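Galactose/lactose metabolism regulatory protein GAL80 (Saccharomyces cerevisiae, PDB 3BTV) represses the galactose and lactose metabolic genes of yeast by binding the activator GAL4 and blocking its transcriptional activation when no inducing sugar is present. Local coordinates at residues H39-F50 with I368-S376; F237-L245 with Q255-D263. The protein carries 1 engineered substitution. All coordinates share one frame; numbering follows the deposited sequence.

Contact 1 (H39-F50 with I368-S376)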
loop_
_atom_site.group_PDB
_atom_site.type_symbol
_atom_site.label_atom_id
_atom_site.label_comp_id
_atom_site.label_asym_id
_atom_site.label_seq_id
_atom_site.Cartn_x
_atom_site.Cartn_y
_atom_site.Cartn_z
ATOM N N HIS B 39 31.649 -11.162 5.198
ATOM C CA HIS B 39 32.762 -10.396 5.743
ATOM C C HIS B 39 34.109 -10.905 5.241
ATOM O O HIS B 39 34.965 -10.117 4.836
ATOM C CB HIS B 39 32.736 -10.418 7.271
ATOM C CG HIS B 39 31.618 -9.622 7.860
ATOM N ND1 HIS B 39 31.802 -8.365 8.392
ATOM C CD2 HIS B 39 30.299 -9.895 7.985
ATOM C CE1 HIS B 39 30.643 -7.898 8.825
ATOM N NE2 HIS B 39 29.715 -8.808 8.590
ATOM N N TYR B 40 34.302 -12.218 5.257
ATOM C CA TYR B 40 35.614 -12.762 4.923
ATOM C C TYR B 40 36.066 -12.400 3.506
ATOM O O TYR B 40 37.145 -11.833 3.320
ATOM C CB TYR B 40 35.689 -14.275 5.148
ATOM C CG TYR B 40 37.015 -14.855 4.708
ATOM C CD1 TYR B 40 37.089 -15.748 3.647
ATOM C CD2 TYR B 40 38.199 -14.483 5.334
ATOM C CE1 TYR B 40 38.303 -16.272 3.232
ATOM C CE2 TYR B 40 39.422 -15.005 4.926
ATOM C CZ TYR B 40 39.468 -15.897 3.874
ATOM O OH TYR B 40 40.681 -16.416 3.465
ATOM N N PRO B 41 35.251 -12.734 2.500
ATOM C CA PRO B 41 35.624 -12.378 1.128
ATOM C C PRO B 41 36.055 -10.914 1.008
ATOM O O PRO B 41 37.050 -10.618 0.347
ATOM C CB PRO B 41 34.331 -12.627 0.347
ATOM C CG PRO B 41 33.674 -13.743 1.089
ATOM C CD PRO B 41 33.989 -13.497 2.551
ATOM N N ALA B 42 35.321 -10.012 1.655
ATOM C CA ALA B 42 35.661 -8.591 1.632
ATOM C C ALA B 42 37.056 -8.320 2.197
ATOM O O ALA B 42 37.896 -7.701 1.540
ATOM C CB ALA B 42 34.619 -7.786 2.385
ATOM N N ILE B 43 37.298 -8.780 3.418
ATOM C CA ILE B 43 38.585 -8.567 4.070
ATOM C C ILE B 43 39.721 -9.224 3.288
ATOM O O ILE B 43 40.863 -8.751 3.306
ATOM C CB ILE B 43 38.578 -9.112 5.511
ATOM C CG1 ILE B 43 37.470 -8.441 6.329
ATOM C CG2 ILE B 43 39.944 -8.921 6.168
ATOM C CD1 ILE B 43 37.410 -8.902 7.770
ATOM N N LEU B 44 39.400 -10.315 2.599
ATOM C CA LEU B 44 40.389 -11.052 1.824
ATOM C C LEU B 44 40.887 -10.201 0.662
ATOM O O LEU B 44 42.077 -10.187 0.346
ATOM C CB LEU B 44 39.777 -12.351 1.301
ATOM C CG LEU B 44 40.708 -13.334 0.593
ATOM C CD1 LEU B 44 41.907 -13.666 1.469
ATOM C CD2 LEU B 44 39.948 -14.596 0.217
ATOM N N GLN B 45 39.963 -9.480 0.044
ATOM C CA GLN B 45 40.265 -8.672 -1.130
ATOM C C GLN B 45 40.991 -7.376 -0.764
ATOM O O GLN B 45 41.803 -6.862 -1.536
ATOM C CB GLN B 45 38.975 -8.369 -1.890
ATOM C CG GLN B 45 39.173 -8.107 -3.372
ATOM C CD GLN B 45 37.932 -8.424 -4.177
ATOM O OE1 GLN B 45 36.905 -8.816 -3.624
ATOM N NE2 GLN B 45 38.020 -8.263 -5.492
ATOM N N LEU B 46 40.695 -6.854 0.420
ATOM C CA LEU B 46 41.342 -5.641 0.906
ATOM C C LEU B 46 42.434 -6.003 1.907
ATOM O O LEU B 46 42.573 -5.374 2.959
ATOM C CB LEU B 46 40.302 -4.711 1.532
ATOM C CG LEU B 46 39.127 -4.401 0.598
ATOM C CD1 LEU B 46 37.914 -3.855 1.352
ATOM C CD2 LEU B 46 39.555 -3.448 -0.515
ATOM N N SER B 47 43.201 -7.032 1.557
ATOM C CA SER B 47 44.267 -7.565 2.396
ATOM C C SER B 47 45.225 -6.483 2.867
ATOM O O SER B 47 45.864 -6.618 3.906
ATOM C CB SER B 47 45.046 -8.620 1.613
ATOM O OG SER B 47 45.428 -8.109 0.348
ATOM N N SER B 48 45.330 -5.412 2.089
ATOM C CA SER B 48 46.199 -4.301 2.445
ATOM C C SER B 48 45.624 -3.520 3.617
ATOM O O SER B 48 46.280 -3.350 4.650
ATOM C CB SER B 48 46.386 -3.372 1.248
ATOM O OG SER B 48 46.755 -4.107 0.095
ATOM N N GLN B 49 44.386 -3.061 3.451
ATOM C CA GLN B 49 43.741 -2.197 4.434
ATOM C C GLN B 49 43.300 -2.921 5.703
ATOM O O GLN B 49 43.097 -2.286 6.736
ATOM C CB GLN B 49 42.535 -1.486 3.815
ATOM C CG GLN B 49 42.862 -0.571 2.653
ATOM C CD GLN B 49 42.610 -1.225 1.312
ATOM O OE1 GLN B 49 41.946 -0.653 0.449
ATOM N NE2 GLN B 49 43.130 -2.435 1.133
ATOM N N PHE B 50 43.143 -4.240 5.624
ATOM C CA PHE B 50 42.658 -5.010 6.766
ATOM C C PHE B 50 43.443 -6.292 6.997
ATOM O O PHE B 50 43.830 -6.977 6.050
ATOM C CB PHE B 50 41.182 -5.366 6.582
ATOM C CG PHE B 50 40.258 -4.178 6.567
ATOM C CD1 PHE B 50 39.795 -3.658 5.366
ATOM C CD2 PHE B 50 39.836 -3.596 7.751
ATOM C CE1 PHE B 50 38.937 -2.571 5.342
ATOM C CE2 PHE B 50 38.977 -2.512 7.738
ATOM C CZ PHE B 50 38.526 -1.999 6.532
ATOM N N ILE B 368 28.384 -5.652 1.341
ATOM C CA ILE B 368 29.264 -5.685 2.507
ATOM C C ILE B 368 30.680 -5.266 2.119
ATOM O O ILE B 368 31.388 -4.632 2.900
ATOM C CB ILE B 368 29.310 -7.077 3.189
ATOM C CG1 ILE B 368 28.087 -7.284 4.088
ATOM C CG2 ILE B 368 30.555 -7.198 4.038
ATOM C CD1 ILE B 368 26.804 -7.526 3.328
ATOM N N HIS B 369 31.085 -5.609 0.902
ATOM C CA HIS B 369 32.426 -5.268 0.449
ATOM C C HIS B 369 32.570 -3.758 0.389
ATOM O O HIS B 369 33.572 -3.195 0.831
ATOM C CB HIS B 369 32.699 -5.861 -0.932
ATOM C CG HIS B 369 34.086 -5.596 -1.432
ATOM N ND1 HIS B 369 34.386 -4.559 -2.288
ATOM C CD2 HIS B 369 35.258 -6.227 -1.180
ATOM C CE1 HIS B 369 35.682 -4.566 -2.549
ATOM N NE2 HIS B 369 36.233 -5.567 -1.889
ATOM N N ARG B 370 31.546 -3.110 -0.155
ATOM C CA ARG B 370 31.567 -1.671 -0.378
ATOM C C ARG B 370 31.489 -0.928 0.946
ATOM O O ARG B 370 31.934 0.215 1.060
ATOM C CB ARG B 370 30.436 -1.255 -1.331
ATOM C CG ARG B 370 30.738 -1.598 -2.792
ATOM C CD ARG B 370 29.500 -1.569 -3.682
ATOM N NE ARG B 370 29.021 -0.210 -3.944
ATOM C CZ ARG B 370 29.101 0.410 -5.121
ATOM N NH1 ARG B 370 29.637 -0.197 -6.178
ATOM N NH2 ARG B 370 28.634 1.645 -5.244
ATOM N N LEU B 371 30.928 -1.589 1.952
ATOM C CA LEU B 371 30.906 -1.036 3.304
ATOM C C LEU B 371 32.325 -1.013 3.893
ATOM O O LEU B 371 32.773 -0.002 4.435
ATOM C CB LEU B 371 29.967 -1.853 4.198
ATOM C CG LEU B 371 29.904 -1.459 5.672
ATOM C CD1 LEU B 371 29.637 0.037 5.820
ATOM C CD2 LEU B 371 28.841 -2.285 6.391
ATOM N N TYR B 372 33.025 -2.137 3.785
ATOM C CA TYR B 372 34.414 -2.221 4.225
ATOM C C TYR B 372 35.267 -1.188 3.509
ATOM O O TYR B 372 36.069 -0.499 4.130
ATOM C CB TYR B 372 34.987 -3.618 3.982
ATOM C CG TYR B 372 34.815 -4.545 5.159
ATOM C CD1 TYR B 372 33.673 -5.321 5.291
ATOM C CD2 TYR B 372 35.789 -4.631 6.151
ATOM C CE1 TYR B 372 33.504 -6.155 6.373
ATOM C CE2 TYR B 372 35.630 -5.469 7.239
ATOM C CZ TYR B 372 34.482 -6.227 7.342
ATOM O OH TYR B 372 34.300 -7.065 8.413
ATOM N N GLN B 373 35.079 -1.078 2.200
ATOM C CA GLN B 373 35.829 -0.114 1.409
ATOM C C GLN B 373 35.614 1.303 1.941
ATOM O O GLN B 373 36.568 2.062 2.116
ATOM C CB GLN B 373 35.436 -0.204 -0.069
ATOM C CG GLN B 373 36.270 0.659 -0.997
ATOM C CD GLN B 373 37.656 0.088 -1.245
ATOM O OE1 GLN B 373 38.661 0.639 -0.791
ATOM N NE2 GLN B 373 37.715 -1.032 -1.960
ATOM N N SER B 374 34.361 1.651 2.214
ATOM C CA SER B 374 34.039 2.993 2.680
ATOM C C SER B 374 34.670 3.256 4.050
ATOM O O SER B 374 34.948 4.402 4.413
ATOM C CB SER B 374 32.519 3.222 2.703
ATOM O OG SER B 374 31.933 2.761 3.909
ATOM N N ILE B 375 34.916 2.187 4.800
ATOM C CA ILE B 375 35.537 2.314 6.110
ATOM C C ILE B 375 37.010 2.722 5.999
ATOM O O ILE B 375 37.422 3.738 6.557
ATOM C CB ILE B 375 35.416 1.015 6.921
ATOM C CG1 ILE B 375 33.957 0.759 7.295
ATOM C CG2 ILE B 375 36.274 1.096 8.186
ATOM C CD1 ILE B 375 33.739 -0.494 8.128
ATOM N N SER B 376 37.796 1.937 5.269
ATOM C CA SER B 376 39.214 2.231 5.109
ATOM C C SER B 376 39.438 3.583 4.435
ATOM O O SER B 376 40.358 4.310 4.791
ATOM C CB SER B 376 39.922 1.124 4.327
ATOM O OG SER B 376 39.659 1.224 2.944
#
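His39 ND1 and Tyr372 OH lie 2.8 Å apart in a nearly straight hydrogen bond, the hydroxyl sitting at the edge of the imidazole and in its plane. Either group could be the donor. The other imidazole nitrogen, His39 NE2, is bonded to Glu125, so the ring is held at both nitrogens and its rotation is fixed. The bond joins helix 39-45 of the NAD-binding Rossmann fold, which leads into its strand 50-56, to helix 363-380 from far along the chain; the short segments cross at -45° with their axes 8.9 Å apart. Tyr372 lies between the two helices and carries most of the contact. Its ring stands almost perpendicular to that of Phe50 (84°) in a T-shaped stack, Tyr372 CD2 lying over one face of the phenylalanine, toward its rim, 3.8 Å from Phe50 CZ. With His39 the two form an aromatic cluster, although the His39 and Tyr372 rings meet rim to rim. Ile43 reaches the tyrosine obliquely, its CG1 3.6 Å from Tyr372 CE2, while Ala42 CB touches Tyr372 CD1 from the same helix. Where the backbones come nearest, at Ala42 and His369, the small alanine admits the imidazole: CG of His369 is anti to the backbone N (chi1 -177°), which brings the ring edge against Ala42 CA. His369 NE2 is buried here without a polar partner. Beyond the end of helix 39-45, Leu46 CD1 packs 3.9 Å from Tyr372 CB, and Gln49 CB rests 3.7 Å from Ser376 CB.

Contact 2 (F237-L245 with Q255-D263)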
loop_
_atom_site.group_PDB
_atom_site.type_symbol
_atom_site.label_atom_id
_atom_site.label_comp_id
_atom_site.label_asym_id
_atom_site.label_seq_id
_atom_site.Cartn_x
_atom_site.Cartn_y
_atom_site.Cartn_z
ATOM N N PHE B 237 0.772 -8.642 11.757
ATOM C CA PHE B 237 -0.073 -9.831 11.770
ATOM C C PHE B 237 0.657 -11.127 12.105
ATOM O O PHE B 237 1.746 -11.396 11.598
ATOM C CB PHE B 237 -0.717 -10.027 10.397
ATOM C CG PHE B 237 -1.620 -8.909 9.977
ATOM C CD1 PHE B 237 -1.103 -7.708 9.509
ATOM C CD2 PHE B 237 -2.990 -9.069 10.024
ATOM C CE1 PHE B 237 -1.949 -6.680 9.123
ATOM C CE2 PHE B 237 -3.840 -8.044 9.625
ATOM C CZ PHE B 237 -3.324 -6.855 9.178
ATOM N N ASN B 238 0.031 -11.948 12.937
ATOM C CA ASN B 238 0.419 -13.352 13.015
ATOM C C ASN B 238 -0.795 -14.183 12.621
ATOM O O ASN B 238 -1.434 -14.799 13.463
ATOM C CB ASN B 238 0.931 -13.732 14.412
ATOM C CG ASN B 238 1.466 -15.157 14.471
ATOM O OD1 ASN B 238 1.697 -15.796 13.446
ATOM N ND2 ASN B 238 1.652 -15.664 15.681
ATOM N N ASN B 239 -1.131 -14.167 11.336
ATOM C CA ASN B 239 -2.254 -14.947 10.836
ATOM C C ASN B 239 -1.836 -16.390 10.580
ATOM O O ASN B 239 -2.651 -17.231 10.215
ATOM C CB ASN B 239 -2.776 -14.351 9.531
ATOM C CG ASN B 239 -3.691 -13.157 9.743
ATOM O OD1 ASN B 239 -4.170 -12.891 10.850
ATOM N ND2 ASN B 239 -3.946 -12.429 8.659
ATOM N N ILE B 240 -0.549 -16.657 10.733
ATOM C CA ILE B 240 0.002 -17.988 10.492
ATOM C C ILE B 240 0.765 -18.446 11.732
ATOM O O ILE B 240 1.998 -18.517 11.723
ATOM C CB ILE B 240 0.953 -18.001 9.250
ATOM C CG1 ILE B 240 0.289 -17.314 8.047
ATOM C CG2 ILE B 240 1.376 -19.422 8.901
ATOM C CD1 ILE B 240 1.184 -17.258 6.788
ATOM N N PRO B 241 0.029 -18.761 12.812
ATOM C CA PRO B 241 0.636 -19.167 14.091
ATOM C C PRO B 241 1.351 -20.512 14.000
ATOM O O PRO B 241 2.181 -20.831 14.859
ATOM C CB PRO B 241 -0.565 -19.311 15.040
ATOM C CG PRO B 241 -1.759 -18.901 14.301
ATOM C CD PRO B 241 -1.439 -18.838 12.834
ATOM N N GLU B 242 1.020 -21.295 12.974
ATOM C CA GLU B 242 1.599 -22.629 12.791
ATOM C C GLU B 242 2.053 -22.817 11.351
ATOM O O GLU B 242 1.245 -22.725 10.422
ATOM C CB GLU B 242 0.557 -23.707 13.123
ATOM C CG GLU B 242 0.061 -23.690 14.561
ATOM C CD GLU B 242 0.977 -24.461 15.511
ATOM O OE1 GLU B 242 1.612 -25.450 15.078
ATOM O OE2 GLU B 242 1.057 -24.079 16.698
ATOM N N GLN B 243 3.343 -23.074 11.168
ATOM C CA GLN B 243 3.906 -23.265 9.840
ATOM C C GLN B 243 4.074 -24.753 9.542
ATOM O O GLN B 243 4.262 -25.567 10.456
ATOM C CB GLN B 243 5.262 -22.574 9.743
ATOM C CG GLN B 243 5.193 -21.050 9.696
ATOM C CD GLN B 243 6.569 -20.455 9.619
ATOM O OE1 GLN B 243 7.435 -20.752 10.459
ATOM N NE2 GLN B 243 6.798 -19.627 8.602
ATOM N N GLU B 244 4.014 -25.099 8.261
ATOM C CA GLU B 244 4.244 -26.467 7.812
ATOM C C GLU B 244 5.712 -26.661 7.520
ATOM O O GLU B 244 6.304 -25.906 6.747
ATOM C CB GLU B 244 3.455 -26.735 6.533
ATOM C CG GLU B 244 1.950 -26.660 6.711
ATOM C CD GLU B 244 1.375 -27.957 7.258
ATOM O OE1 GLU B 244 2.152 -28.917 7.458
ATOM O OE2 GLU B 244 0.144 -28.018 7.483
ATOM N N LEU B 245 6.306 -27.673 8.143
ATOM C CA LEU B 245 7.689 -28.030 7.858
ATOM C C LEU B 245 7.822 -28.542 6.418
ATOM O O LEU B 245 6.976 -29.303 5.947
ATOM C CB LEU B 245 8.174 -29.088 8.856
ATOM C CG LEU B 245 8.462 -28.607 10.280
ATOM C CD1 LEU B 245 8.812 -29.776 11.190
ATOM C CD2 LEU B 245 9.602 -27.592 10.263
ATOM N N GLN B 255 4.288 -32.051 9.323
ATOM C CA GLN B 255 4.497 -31.643 10.707
ATOM C C GLN B 255 4.420 -30.120 10.826
ATOM O O GLN B 255 5.080 -29.394 10.077
ATOM C CB GLN B 255 5.838 -32.174 11.234
ATOM C CG GLN B 255 6.106 -31.856 12.701
ATOM C CD GLN B 255 4.921 -32.181 13.590
ATOM O OE1 GLN B 255 4.377 -31.305 14.273
ATOM N NE2 GLN B 255 4.502 -33.444 13.574
ATOM N N ARG B 256 3.593 -29.648 11.758
ATOM C CA ARG B 256 3.442 -28.217 12.003
ATOM C C ARG B 256 4.272 -27.736 13.193
ATOM O O ARG B 256 4.455 -28.466 14.171
ATOM C CB ARG B 256 1.970 -27.872 12.217
ATOM C CG ARG B 256 1.192 -27.773 10.914
ATOM C CD ARG B 256 -0.269 -27.430 11.138
ATOM N NE ARG B 256 -0.890 -27.049 9.872
ATOM C CZ ARG B 256 -2.171 -26.713 9.730
ATOM N NH1 ARG B 256 -2.982 -26.722 10.786
ATOM N NH2 ARG B 256 -2.644 -26.369 8.531
ATOM N N VAL B 257 4.781 -26.510 13.094
ATOM C CA VAL B 257 5.564 -25.902 14.169
ATOM C C VAL B 257 5.104 -24.467 14.416
ATOM O O VAL B 257 4.665 -23.786 13.492
ATOM C CB VAL B 257 7.070 -25.907 13.865
ATOM C CG1 VAL B 257 7.654 -27.324 14.039
ATOM C CG2 VAL B 257 7.351 -25.331 12.465
ATOM N N PRO B 258 5.216 -24.002 15.668
ATOM C CA PRO B 258 4.630 -22.710 16.029
ATOM C C PRO B 258 5.528 -21.539 15.648
ATOM O O PRO B 258 6.759 -21.645 15.671
ATOM C CB PRO B 258 4.501 -22.797 17.561
ATOM C CG PRO B 258 5.039 -24.174 17.956
ATOM C CD PRO B 258 5.880 -24.638 16.816
ATOM N N LYS B 259 4.901 -20.421 15.292
ATOM C CA LYS B 259 5.627 -19.197 15.002
ATOM C C LYS B 259 5.008 -18.091 15.842
ATOM O O LYS B 259 3.788 -17.920 15.849
ATOM C CB LYS B 259 5.513 -18.866 13.507
ATOM C CG LYS B 259 6.166 -17.557 13.069
ATOM C CD LYS B 259 6.129 -17.385 11.539
ATOM C CE LYS B 259 4.696 -17.172 11.002
ATOM N NZ LYS B 259 3.876 -16.205 11.823
ATOM N N THR B 260 5.830 -17.341 16.565
ATOM C CA THR B 260 5.288 -16.173 17.253
ATOM C C THR B 260 5.703 -14.852 16.597
ATOM O O THR B 260 5.220 -13.795 16.987
ATOM C CB THR B 260 5.653 -16.165 18.743
ATOM O OG1 THR B 260 7.073 -16.282 18.887
ATOM C CG2 THR B 260 4.965 -17.328 19.463
ATOM N N VAL B 261 6.600 -14.908 15.611
ATOM C CA VAL B 261 6.928 -13.706 14.831
ATOM C C VAL B 261 5.875 -13.428 13.733
ATOM O O VAL B 261 5.129 -14.324 13.334
ATOM C CB VAL B 261 8.350 -13.787 14.229
ATOM C CG1 VAL B 261 9.391 -13.897 15.342
ATOM C CG2 VAL B 261 8.455 -14.963 13.281
ATOM N N PRO B 262 5.807 -12.178 13.237
ATOM C CA PRO B 262 4.738 -11.818 12.294
ATOM C C PRO B 262 4.871 -12.459 10.913
ATOM O O PRO B 262 5.974 -12.778 10.468
ATOM C CB PRO B 262 4.894 -10.301 12.152
ATOM C CG PRO B 262 5.711 -9.881 13.335
ATOM C CD PRO B 262 6.630 -11.011 13.599
ATOM N N ASP B 263 3.738 -12.632 10.241
ATOM C CA ASP B 263 3.715 -13.068 8.847
ATOM C C ASP B 263 3.213 -11.985 7.897
ATOM O O ASP B 263 3.122 -12.212 6.689
ATOM C CB ASP B 263 2.846 -14.308 8.678
ATOM C CG ASP B 263 1.625 -14.271 9.554
ATOM O OD1 ASP B 263 0.714 -13.470 9.265
ATOM O OD2 ASP B 263 1.594 -15.036 10.541
#
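Lys259 NZ donates to Asn238 OD1 at 2.7 Å, coming from above the plane of that amide. Lys259 NZ also bonds Val261 O, forms a salt bridge with Asp263 OD2 (2.9 Å from NZ), and makes a weak bond to Ile240 O. Bends at chi3 and chi4 (68° and 44°) curl the end of the lysine back into this set of oxygens. Asn238 uses the other end of its amide as well, ND2 donating to Lys259 O. The carboxylate of Asp263 takes two successive backbone N-H groups: Asn239 N meets the syn lone pair of OD1 at 2.9 Å, and Ile240 N reaches OD2 from above the carboxylate plane at 2.7 Å. Asn238 OD1 and Asp263 OD2, both acceptors, lie 3.0 Å apart, and the ammonium they share probably eases their repulsion. Replacing Lys259 by an alanine is likely to leave the buried Asp263 carboxylate without its countercharge, and Asn238 OD1 and Val261 O without this donor. Backbone bonds from Asp263 N to Phe237 O and from Lys259 N to Pro241 O complete the join.

Next to this polar cluster the two segments pair as antiparallel strands of a small three-stranded sheet in the C-terminal domain, 242-246 in the middle between 191-193 and 255-258. Gln243 and Val257 form a hydrogen-bonded pair, each N donating to the other's O, and Leu245 N donates to Gln255 O. On one face Arg256 NE meets Glu244 OE2 in a salt bridge of 2.8 Å, from above the carboxylate plane. On the other, the Gln243 side chain crosses that of Lys259 at a slant, Gln243 CD 3.6 Å from Lys259 CD, its amide bonded to Gly189, Trp187 and Arg192, and Leu245 CD2 packs 3.9 Å from Val257 CG2.

In the fold
Contact 1 is mostly buried and joins parts of the chain more than 300 residues apart, a helix of the Rossmann fold and the late helix 363-380; contact 2 is partly exposed and local, its segments only ten residues apart within the C-terminal domain. They share no helix or strand, and lie on opposite sides of the chain's centre, their own centres about 38 Å apart. In the sequence, both segments of contact 2 fall between those of contact 1. Side-chain packing round an aromatic cluster dominates the first; the second relies on backbone pairing, a buried Lys259-Asp263 pair and a more exposed Glu244-Arg256 salt bridge. Only contact 2 reaches the second subunit, Asn239 being hydrogen-bonded to Asn275 of the second subunit.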